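Local coordinates for nodulation protein S (Bradyrhizobium sp., PDB 3OFK) that probably transfers a methyl group from S-adenosylmethionine to a nitrogen during synthesis of the lipochitooligosaccharide Nod factor, at residues S46-A51 against L199-N204. Sequence-based numbering, arbitrary orientation.
Sequences SLSSGA and LARFRN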
ATOM      1  N   SER A  46      -5.200   9.763  -4.243  1.00 42.86           N
ATOM      2  CA  SER A  46      -5.630   9.888  -2.840  1.00 43.13           C
ATOM      3  C   SER A  46      -6.314  11.238  -2.593  1.00 45.67           C
ATOM      4  O   SER A  46      -7.274  11.324  -1.803  1.00 45.36           O
ATOM      5  CB  SER A  46      -4.439   9.727  -1.885  1.00 41.58           C
ATOM      6  OG  SER A  46      -3.726   8.503  -2.085  1.00 39.10           O
ATOM      7  N   LEU A  47      -5.841  12.273  -3.307  1.00 46.96           N
ATOM      8  CA  LEU A  47      -6.323  13.642  -3.110  1.00 49.23           C
ATOM      9  C   LEU A  47      -7.461  13.991  -4.050  1.00 52.01           C
ATOM     10  O   LEU A  47      -7.974  15.108  -3.977  1.00 54.37           O
ATOM     11  CB  LEU A  47      -5.182  14.674  -3.284  1.00 48.91           C
ATOM     12  CG  LEU A  47      -4.048  14.640  -2.250  1.00 49.32           C
ATOM     13  CD1 LEU A  47      -3.029  15.795  -2.489  1.00 52.18           C
ATOM     14  CD2 LEU A  47      -4.598  14.695  -0.811  1.00 49.24           C
ATOM     15  N   SER A  48      -7.879  13.059  -4.918  1.00 53.19           N
ATOM     16  CA  SER A  48      -8.870  13.382  -5.967  1.00 56.82           C
ATOM     17  C   SER A  48     -10.125  14.053  -5.441  1.00 57.83           C
ATOM     18  O   SER A  48     -10.722  14.855  -6.150  1.00 60.73           O
ATOM     19  CB  SER A  48      -9.276  12.141  -6.759  1.00 57.47           C
ATOM     20  OG  SER A  48      -8.152  11.594  -7.413  1.00 60.84           O
ATOM     21  N   SER A  49     -10.511  13.719  -4.211  1.00 56.16           N
ATOM     22  CA  SER A  49     -11.726  14.243  -3.566  1.00 57.76           C
ATOM     23  C   SER A  49     -11.456  15.314  -2.517  1.00 57.10           C
ATOM     24  O   SER A  49     -12.339  15.610  -1.700  1.00 57.70           O
ATOM     25  CB  SER A  49     -12.503  13.090  -2.899  1.00 57.32           C
ATOM     26  OG  SER A  49     -13.268  12.369  -3.863  1.00 61.02           O
ATOM     27  N   GLY A  50     -10.254  15.897  -2.542  1.00 55.46           N
ATOM     28  CA  GLY A  50      -9.866  16.941  -1.582  1.00 54.47           C
ATOM     29  C   GLY A  50      -9.268  16.368  -0.305  1.00 50.71           C
ATOM     30  O   GLY A  50      -8.769  15.242  -0.307  1.00 48.88           O
ATOM     31  N   ALA A  51      -9.306  17.151   0.780  1.00 50.32           N
ATOM     32  CA  ALA A  51      -8.758  16.734   2.086  1.00 47.98           C
ATOM     33  C   ALA A  51      -9.497  15.510   2.652  1.00 46.72           C
ATOM     34  O   ALA A  51     -10.715  15.374   2.488  1.00 48.76           O
ATOM     35  CB  ALA A  51      -8.791  17.917   3.111  1.00 47.67           C
ATOM     36  N   LEU A 199      -2.406   1.183 -10.837  1.00 47.07           N
ATOM     37  CA  LEU A 199      -3.089   1.779  -9.712  1.00 46.27           C
ATOM     38  C   LEU A 199      -4.526   1.974 -10.106  1.00 46.52           C
ATOM     39  O   LEU A 199      -4.826   2.282 -11.267  1.00 49.26           O
ATOM     40  CB  LEU A 199      -2.486   3.145  -9.336  1.00 47.02           C
ATOM     41  CG  LEU A 199      -0.964   3.287  -9.283  1.00 50.75           C
ATOM     42  CD1 LEU A 199      -0.536   4.627  -8.641  1.00 57.84           C
ATOM     43  CD2 LEU A 199      -0.417   2.147  -8.493  1.00 59.74           C
ATOM     44  N   ALA A 200      -5.409   1.799  -9.134  1.00 44.94           N
ATOM     45  CA  ALA A 200      -6.838   2.017  -9.315  1.00 45.16           C
ATOM     46  C   ALA A 200      -7.426   2.597  -8.026  1.00 44.39           C
ATOM     47  O   ALA A 200      -7.055   2.211  -6.907  1.00 42.79           O
ATOM     48  CB  ALA A 200      -7.546   0.706  -9.690  1.00 44.53           C
ATOM     49  N   ARG A 201      -8.345   3.531  -8.210  1.00 46.18           N
ATOM     50  CA  ARG A 201      -9.064   4.157  -7.133  1.00 46.87           C
ATOM     51  C   ARG A 201     -10.471   3.592  -7.154  1.00 47.27           C
ATOM     52  O   ARG A 201     -11.170   3.669  -8.175  1.00 48.96           O
ATOM     53  CB  ARG A 201      -9.062   5.676  -7.323  1.00 47.70           C
ATOM     54  CG  ARG A 201      -9.758   6.475  -6.218  1.00 51.87           C
ATOM     55  CD  ARG A 201      -9.619   7.960  -6.512  1.00 58.88           C
ATOM     56  NE  ARG A 201     -10.184   8.828  -5.472  1.00 62.05           N
ATOM     57  CZ  ARG A 201     -11.297   9.563  -5.585  1.00 67.14           C
ATOM     58  NH1 ARG A 201     -12.016   9.568  -6.713  1.00 67.79           N
ATOM     59  NH2 ARG A 201     -11.693  10.316  -4.551  1.00 66.41           N
ATOM     60  N   PHE A 202     -10.877   3.027  -6.019  1.00 46.89           N
ATOM     61  CA  PHE A 202     -12.210   2.426  -5.878  1.00 48.20           C
ATOM     62  C   PHE A 202     -13.090   3.238  -4.930  1.00 50.38           C
ATOM     63  O   PHE A 202     -12.590   3.870  -3.994  1.00 49.66           O
ATOM     64  CB  PHE A 202     -12.075   0.993  -5.374  1.00 46.07           C
ATOM     65  CG  PHE A 202     -11.404   0.066  -6.354  1.00 44.64           C
ATOM     66  CD1 PHE A 202     -12.161  -0.788  -7.168  1.00 38.77           C
ATOM     67  CD2 PHE A 202     -10.026   0.010  -6.443  1.00 45.05           C
ATOM     68  CE1 PHE A 202     -11.558  -1.629  -8.060  1.00 41.11           C
ATOM     69  CE2 PHE A 202      -9.411  -0.865  -7.340  1.00 45.73           C
ATOM     70  CZ  PHE A 202     -10.186  -1.690  -8.143  1.00 44.28           C
ATOM     71  N   ARG A 203     -14.392   3.256  -5.201  1.00 53.53           N
ATOM     72  CA  ARG A 203     -15.354   3.874  -4.312  1.00 56.70           C
ATOM     73  C   ARG A 203     -16.236   2.812  -3.681  1.00 58.48           C
ATOM     74  O   ARG A 203     -16.543   1.784  -4.289  1.00 57.25           O
ATOM     75  CB  ARG A 203     -16.239   4.889  -5.059  1.00 60.02           C
ATOM     76  CG  ARG A 203     -16.947   5.864  -4.120  1.00 65.54           C
ATOM     77  CD  ARG A 203     -17.800   6.933  -4.843  1.00 77.56           C
ATOM     78  NE  ARG A 203     -18.837   6.344  -5.689  1.00 85.88           N
ATOM     79  CZ  ARG A 203     -18.747   6.174  -7.009  1.00 91.72           C
ATOM     80  NH1 ARG A 203     -17.655   6.553  -7.679  1.00 93.14           N
ATOM     81  NH2 ARG A 203     -19.761   5.620  -7.670  1.00 93.83           N
ATOM     82  N   ASN A 204     -16.651   3.085  -2.454  1.00 61.58           N
ATOM     83  CA  ASN A 204     -17.522   2.203  -1.720  1.00 64.86           C
ATOM     84  C   ASN A 204     -18.937   2.526  -2.120  1.00 70.19           C
ATOM     85  O   ASN A 204     -19.462   3.569  -1.692  1.00 72.33           O
ATOM     86  CB  ASN A 204     -17.367   2.422  -0.207  1.00 64.90           C
ATOM     87  CG  ASN A 204     -17.966   1.292   0.623  1.00 65.12           C
ATOM     88  OD1 ASN A 204     -18.115   0.167   0.150  1.00 64.29           O
ATOM     89  ND2 ASN A 204     -18.280   1.586   1.878  1.00 64.85           N
TER
HETATM   90  O   HOH W   1      -9.327   9.337  -2.655  1.00 37.38           O
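R201 of strand 196-203 reaches S48 and S49 in the loop between helix 33-46 and strand 52-58. The setting is the Rossmann-like sheet of a SAM-dependent methyltransferase. Its order is 3-2-1-4-5-7-6, and the antiparallel strand of R201 lies between strands 148-155 and 181-189. Going along this strand, R201 carries the whole contact. Its CG is anti to the backbone N (chi1 -178°), and the chain stays extended to NE, which carries the guanidinium out to the loop. On the way its side chain touches H149, V151 and V183. S48 CB sits over the centre of one guanidinium face, 3.5 Å from R201 CZ. The hydroxyl of S48 is turned to its own helix end, where its OG is shared between the carbonyls of R44 and L45, with R44 the stronger partner. At the guanidinium edge, R201 NH2 donates to S49 OG at 2.7 Å, near the plane but bent (139°). S49 CB also comes close, 3.3 Å from R201 NH2. R201 NE donates to a water, 3.0 Å away, which in turn donates to S46 O. This water too lies at the edge, in the guanidinium plane. A leucine in place of R201 would probably leave S49 OG without this donor, break the water link to S46 O and take away the flat face under S48 CB. The loop includes a type I turn from L47 to G50, closed by G50 N donating to L47 O at 2.8 Å.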